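Local coordinates for protein TetR family transcription regulator (Marinobacter aquaeolei, PDB 3PAS) that probably binds DNA at regulatory sequences as a two-chain transcription factor of the TetR family, at residues A12-T17 with I47-K52; R87-L92 with L180-A185. All blocks are in the same frame, centred on the assembly; numbering follows the deposited sequence. Where two conformers were deposited one is given.

How the contacts relate
Followed from the N terminus, contact 1 closes first of the two, where 12-17 of helix 5-24 meets 47-52 after a loop of 29 residues that holds the rest of helix 5-24, helix 31-37 and most of helix 42-48. It ties helix 5-24 to the end of the predicted helix-turn-helix in the N-terminal domain. Helix 52-76 then leads into the C-terminal domain, where contact 2 joins 87-92 of helix 81-98 to 180-185 of helix 175-189 and closes a much longer loop of 87 residues. The two loops follow in series, neither nesting nor crossing. The centres of contacts 1 and 2 lie about 33 Å apart, on opposite sides of the chain's centre.

Contact 1. Residues A12-T17 with I47-K52; sequences AFLEAT and IYYEDK
F13 and L14 of helix 5-24 meet two successive tyrosines, Y48 and Y49, at the end of the predicted helix-turn-helix motif, in a contact made by van der Waals packing of side chains. F13 comes first and points toward the tyrosines. Its CG lies anti to its own carbonyl carbon (chi1 -66°), which sends the ring out from the helix to Y48; there F13 CE2 comes within 3.8 Å of Y48 CD2. The two side chains cross at about a right angle, and the rings meet obliquely. Nearer the backbone, F13 CB lies 4.1 Å from Y49 CE2, so one phenylalanine touches both tyrosines, Y48 through CE2 of its ring and Y49 through CB. On the other side of the Y48 ring plane from F13 CE2, I47 CG2 sits over the ring centre, 4.0 Å above the plane. L14, next along, gathers its branch point and both methyls around a phenol oxygen: L14 CG is 3.6 Å from Y49 OH, and L14 CD2 is 4.2 Å from Y49 CZ. An alanine here would take away all three carbons, and the hydroxyl end of Y49 would probably lose its apolar bed and be able to shift. One turn on, T17 OG1 folds back to donate a 2.8 Å hydrogen bond to F13 O, which also accepts from T17 N on the opposite face of its carbonyl plane. Helix 52-76 packs alongside, with T59 against L14 and A58 against Y49, while A38 and L40 from the loop between helices 31-37 and 42-48 cover F13; the contact thus fastens helix 5-24 to the end of the predicted DNA-binding motif.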
loop_
_atom_site.group_PDB
_atom_site.type_symbol
_atom_site.label_atom_id
_atom_site.label_comp_id
_atom_site.label_asym_id
_atom_site.label_seq_id
_atom_site.Cartn_x
_atom_site.Cartn_y
_atom_site.Cartn_z
ATOM N N ALA B 12 -16.685 19.965 14.406
ATOM C CA ALA B 12 -16.360 20.876 13.336
ATOM C C ALA B 12 -14.850 20.952 13.197
ATOM O O ALA B 12 -14.319 20.872 12.061
ATOM C CB ALA B 12 -16.982 22.269 13.529
ATOM N N PHE B 13 -14.146 21.057 14.331
ATOM C CA PHE B 13 -12.677 21.100 14.288
ATOM C C PHE B 13 -12.012 19.792 13.900
ATOM O O PHE B 13 -11.027 19.811 13.160
ATOM C CB PHE B 13 -12.092 21.604 15.614
ATOM C CG PHE B 13 -12.430 23.042 15.931
ATOM C CD1 PHE B 13 -12.022 24.082 15.100
ATOM C CD2 PHE B 13 -13.167 23.346 17.059
ATOM C CE1 PHE B 13 -12.337 25.390 15.389
ATOM C CE2 PHE B 13 -13.464 24.663 17.364
ATOM C CZ PHE B 13 -13.050 25.696 16.522
ATOM N N LEU B 14 -12.526 18.669 14.416
ATOM C CA LEU B 14 -11.998 17.382 14.125
ATOM C C LEU B 14 -12.164 17.059 12.624
ATOM O O LEU B 14 -11.226 16.651 11.980
ATOM C CB LEU B 14 -12.674 16.314 14.998
ATOM C CG LEU B 14 -12.406 16.445 16.493
ATOM C CD1 LEU B 14 -13.472 15.731 17.314
ATOM C CD2 LEU B 14 -10.972 15.991 16.801
ATOM N N GLU B 15 -13.350 17.319 12.081
ATOM C CA GLU B 15 -13.614 17.124 10.655
ATOM C C GLU B 15 -12.767 18.058 9.771
ATOM O O GLU B 15 -12.241 17.644 8.752
ATOM C CB GLU B 15 -15.118 17.318 10.397
ATOM C CG GLU B 15 -15.974 16.133 10.828
ATOM C CD GLU B 15 -15.760 14.866 9.963
ATOM O OE1 GLU B 15 -15.223 14.947 8.821
ATOM O OE2 GLU B 15 -16.112 13.768 10.424
ATOM N N ALA B 16 -12.600 19.307 10.173
ATOM C CA ALA B 16 -11.769 20.252 9.412
ATOM C C ALA B 16 -10.310 19.775 9.399
ATOM O O ALA B 16 -9.604 19.933 8.395
ATOM C CB ALA B 16 -11.871 21.660 10.020
ATOM N N THR B 17 -9.865 19.183 10.508
ATOM C CA THR B 17 -8.509 18.637 10.620
ATOM C C THR B 17 -8.379 17.450 9.646
ATOM O O THR B 17 -7.430 17.390 8.887
ATOM C CB THR B 17 -8.180 18.191 12.030
ATOM O OG1 THR B 17 -8.254 19.299 12.929
ATOM C CG2 THR B 17 -6.756 17.642 12.121
ATOM N N ILE B 47 -10.314 26.859 22.745
ATOM C CA ILE B 47 -11.204 26.463 23.874
ATOM C C ILE B 47 -11.159 24.926 24.043
ATOM O O ILE B 47 -11.115 24.369 25.160
ATOM C CB ILE B 47 -12.671 26.912 23.648
ATOM C CG1 ILE B 47 -12.761 28.437 23.549
ATOM C CG2 ILE B 47 -13.538 26.408 24.786
ATOM C CD1 ILE B 47 -14.135 29.007 23.155
ATOM N N TYR B 48 -11.128 24.246 22.915
ATOM C CA TYR B 48 -11.233 22.793 22.902
ATOM C C TYR B 48 -9.920 22.029 22.792
ATOM O O TYR B 48 -9.802 20.919 23.324
ATOM C CB TYR B 48 -12.145 22.405 21.740
ATOM C CG TYR B 48 -13.469 23.081 21.849
ATOM C CD1 TYR B 48 -14.420 22.668 22.776
ATOM C CD2 TYR B 48 -13.748 24.182 21.089
ATOM C CE1 TYR B 48 -15.664 23.341 22.880
ATOM C CE2 TYR B 48 -14.940 24.860 21.196
ATOM C CZ TYR B 48 -15.898 24.440 22.083
ATOM O OH TYR B 48 -17.060 25.144 22.150
ATOM N N TYR B 49 -8.947 22.623 22.094
ATOM C CA TYR B 49 -7.664 21.968 21.809
ATOM C C TYR B 49 -6.556 22.941 22.132
ATOM O O TYR B 49 -6.599 24.083 21.689
ATOM C CB TYR B 49 -7.613 21.512 20.349
ATOM C CG TYR B 49 -8.766 20.568 20.092
ATOM C CD1 TYR B 49 -8.740 19.258 20.595
ATOM C CD2 TYR B 49 -9.895 20.997 19.432
ATOM C CE1 TYR B 49 -9.806 18.461 20.467
ATOM C CE2 TYR B 49 -10.964 20.180 19.256
ATOM C CZ TYR B 49 -10.922 18.922 19.776
ATOM O OH TYR B 49 -11.996 18.100 19.633
ATOM N N GLU B 50 -5.571 22.491 22.892
ATOM C CA GLU B 50 -4.539 23.402 23.381
ATOM C C GLU B 50 -3.599 23.904 22.316
ATOM O O GLU B 50 -3.112 25.046 22.386
ATOM C CB GLU B 50 -3.749 22.766 24.541
ATOM C CG GLU B 50 -4.674 22.511 25.734
ATOM C CD GLU B 50 -4.028 21.745 26.873
ATOM O OE1 GLU B 50 -3.093 22.314 27.462
ATOM O OE2 GLU B 50 -4.493 20.621 27.213
ATOM N N ASP B 51 -3.289 23.035 21.376
ATOM C CA ASP B 51 -2.365 23.336 20.327
ATOM C C ASP B 51 -2.580 22.321 19.191
ATOM O O ASP B 51 -3.406 21.411 19.311
ATOM C CB ASP B 51 -0.952 23.262 20.871
ATOM C CG ASP B 51 -0.623 21.927 21.546
ATOM O OD1 ASP B 51 -1.275 20.894 21.351
ATOM O OD2 ASP B 51 0.330 21.897 22.322
ATOM N N LYS B 52 -1.782 22.451 18.143
ATOM C CA LYS B 52 -1.901 21.583 16.999
ATOM C C LYS B 52 -1.672 20.133 17.394
ATOM O O LYS B 52 -2.427 19.229 17.000
ATOM C CB LYS B 52 -0.904 22.028 15.951
ATOM C CG LYS B 52 -0.943 21.240 14.661
ATOM C CD LYS B 52 0.007 21.849 13.628
ATOM C CE LYS B 52 0.135 20.949 12.383
ATOM N NZ LYS B 52 1.074 21.475 11.373
#

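Contact 2. Residues R87-L92 with L180-A185; sequences RQWHTL and LAFNMA
W89 and F182 form an aromatic helix-to-helix contact inside the all-helical C-terminal domain of this TetR-family regulator, where helix 81-98 packs against helix 175-189. The segment axes approach to 10.2 Å, with their N-to-C directions at 130°, and the indole of W89 fills the space between them. With chi1 at 170° the indole swings away from its own backbone N and extends to the other helix. There the edge of the F182 ring is directed at the indole face in a T-shaped pair, with 5.4 Å between the phenyl and five-membered-ring centroids. Two alanines receive the six-membered ring: A181 CB stands at its edge, 3.6 Å from W89 CZ2, and A185 CB reaches W89 CZ3 at the same distance. Their small methyls let the indole come close to the helix backbone, where W89 CZ2 lies 3.5 Å from F182 N. I159 of helix 148-167 also packs on W89, while L150 and F154 of the second subunit touch A181 and A185, respectively, so helix 175-189 also takes part in the dimer interface. Over the indole face, F182 CB makes a CH-pi contact 3.5 Å from the centroid of the W89 five-membered ring, almost straight along the ring normal.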
loop_
_atom_site.group_PDB
_atom_site.type_symbol
_atom_site.label_atom_id
_atom_site.label_comp_id
_atom_site.label_asym_id
_atom_site.label_seq_id
_atom_site.Cartn_x
_atom_site.Cartn_y
_atom_site.Cartn_z
ATOM N N ARG B 87 -18.832 -9.289 7.593
ATOM C CA ARG B 87 -19.669 -8.105 7.812
ATOM C C ARG B 87 -18.814 -6.883 8.011
ATOM O O ARG B 87 -19.097 -5.840 7.487
ATOM C CB ARG B 87 -20.562 -8.260 9.016
ATOM C CG ARG B 87 -21.602 -9.280 8.822
ATOM C CD ARG B 87 -22.316 -9.570 10.134
ATOM N NE ARG B 87 -23.633 -10.167 9.891
ATOM C CZ ARG B 87 -24.772 -9.479 9.744
ATOM N NH1 ARG B 87 -24.813 -8.142 9.818
ATOM N NH2 ARG B 87 -25.885 -10.149 9.510
ATOM N N GLN B 88 -17.777 -7.005 8.820
ATOM C CA GLN B 88 -16.827 -5.917 9.129
ATOM C C GLN B 88 -16.190 -5.401 7.845
ATOM O O GLN B 88 -15.978 -4.230 7.671
ATOM C CB GLN B 88 -15.726 -6.452 10.043
ATOM C CG GLN B 88 -14.341 -5.769 9.903
ATOM C CD GLN B 88 -13.281 -6.832 9.739
ATOM O OE1 GLN B 88 -13.135 -7.450 8.651
ATOM N NE2 GLN B 88 -12.577 -7.125 10.849
ATOM N N TRP B 89 -15.853 -6.332 6.974
ATOM C CA TRP B 89 -15.207 -6.010 5.676
ATOM C C TRP B 89 -16.084 -5.151 4.831
ATOM O O TRP B 89 -15.638 -4.118 4.314
ATOM C CB TRP B 89 -14.815 -7.271 4.938
ATOM C CG TRP B 89 -14.377 -7.126 3.527
ATOM C CD1 TRP B 89 -15.158 -6.890 2.443
ATOM C CD2 TRP B 89 -13.034 -7.226 3.040
ATOM N NE1 TRP B 89 -14.386 -6.805 1.318
ATOM C CE2 TRP B 89 -13.080 -7.032 1.658
ATOM C CE3 TRP B 89 -11.799 -7.487 3.653
ATOM C CZ2 TRP B 89 -11.936 -7.094 0.844
ATOM C CZ3 TRP B 89 -10.691 -7.552 2.878
ATOM C CH2 TRP B 89 -10.762 -7.349 1.447
ATOM N N HIS B 90 -17.332 -5.560 4.685
ATOM C CA HIS B 90 -18.312 -4.773 3.943
ATOM C C HIS B 90 -18.491 -3.400 4.578
ATOM O O HIS B 90 -18.578 -2.413 3.860
ATOM C CB HIS B 90 -19.685 -5.484 3.810
ATOM C CG HIS B 90 -19.757 -6.478 2.685
ATOM N ND1 HIS B 90 -20.248 -6.165 1.427
ATOM C CD2 HIS B 90 -19.422 -7.783 2.645
ATOM C CE1 HIS B 90 -20.205 -7.249 0.669
ATOM N NE2 HIS B 90 -19.688 -8.241 1.383
ATOM N N THR B 91 -18.581 -3.313 5.912
ATOM C CA THR B 91 -18.782 -1.989 6.570
ATOM C C THR B 91 -17.556 -1.046 6.354
ATOM O O THR B 91 -17.703 0.115 5.970
ATOM C CB THR B 91 -19.050 -2.176 8.064
ATOM O OG1 THR B 91 -20.270 -2.908 8.181
ATOM C CG2 THR B 91 -19.159 -0.827 8.734
ATOM N N LEU B 92 -16.364 -1.599 6.488
ATOM C CA LEU B 92 -15.123 -0.835 6.276
ATOM C C LEU B 92 -14.970 -0.367 4.812
ATOM O O LEU B 92 -14.568 0.766 4.537
ATOM C CB LEU B 92 -13.920 -1.636 6.662
ATOM C CG LEU B 92 -13.583 -1.804 8.158
ATOM C CD1 LEU B 92 -12.518 -2.902 8.350
ATOM C CD2 LEU B 92 -13.203 -0.544 8.844
ATOM N N LEU B 180 -16.574 -10.651 -3.322
ATOM C CA LEU B 180 -15.561 -11.448 -3.984
ATOM C C LEU B 180 -14.165 -11.144 -3.424
ATOM O O LEU B 180 -13.392 -12.051 -3.135
ATOM C CB LEU B 180 -15.586 -11.164 -5.470
ATOM C CG LEU B 180 -14.487 -11.728 -6.360
ATOM C CD1 LEU B 180 -14.447 -13.277 -6.226
ATOM C CD2 LEU B 180 -14.815 -11.316 -7.792
ATOM N N ALA B 181 -13.869 -9.857 -3.247
ATOM C CA ALA B 181 -12.609 -9.450 -2.632
ATOM C C ALA B 181 -12.497 -10.012 -1.201
ATOM O O ALA B 181 -11.425 -10.512 -0.814
ATOM C CB ALA B 181 -12.539 -7.885 -2.602
ATOM N N PHE B 182 -13.577 -9.948 -0.405
ATOM C CA PHE B 182 -13.528 -10.581 0.917
ATOM C C PHE B 182 -13.266 -12.085 0.833
ATOM O O PHE B 182 -12.494 -12.620 1.649
ATOM C CB PHE B 182 -14.792 -10.362 1.803
ATOM C CG PHE B 182 -14.781 -11.217 3.062
ATOM C CD1 PHE B 182 -14.050 -10.822 4.132
ATOM C CD2 PHE B 182 -15.434 -12.461 3.118
ATOM C CE1 PHE B 182 -13.967 -11.615 5.287
ATOM C CE2 PHE B 182 -15.354 -13.261 4.261
ATOM C CZ PHE B 182 -14.636 -12.828 5.342
ATOM N N ASN B 183 -13.910 -12.771 -0.110
ATOM C CA ASN B 183 -13.649 -14.219 -0.258
ATOM C C ASN B 183 -12.156 -14.549 -0.528
ATOM O O ASN B 183 -11.629 -15.526 -0.035
ATOM C CB ASN B 183 -14.531 -14.828 -1.337
ATOM C CG ASN B 183 -16.011 -14.888 -0.907
ATOM O OD1 ASN B 183 -16.324 -14.852 0.285
ATOM N ND2 ASN B 183 -16.902 -14.911 -1.869
HETATM N N MSE B 184 -11.505 -13.684 -1.289
HETATM C CA MSE B 184 -10.076 -13.807 -1.554
HETATM C C MSE B 184 -9.264 -13.559 -0.286
HETATM O O MSE B 184 -8.290 -14.311 -0.012
HETATM C CB MSE B 184 -9.655 -12.905 -2.711
HETATM C CG MSE B 184 -10.287 -13.364 -4.017
HETATM SE SE MSE B 184 -9.958 -12.195 -5.458
HETATM C CE MSE B 184 -8.035 -12.748 -5.844
ATOM N N ALA B 185 -9.640 -12.526 0.475
ATOM C CA ALA B 185 -8.954 -12.192 1.735
ATOM C C ALA B 185 -9.097 -13.320 2.729
ATOM O O ALA B 185 -8.113 -13.722 3.371
ATOM C CB ALA B 185 -9.463 -10.876 2.351
#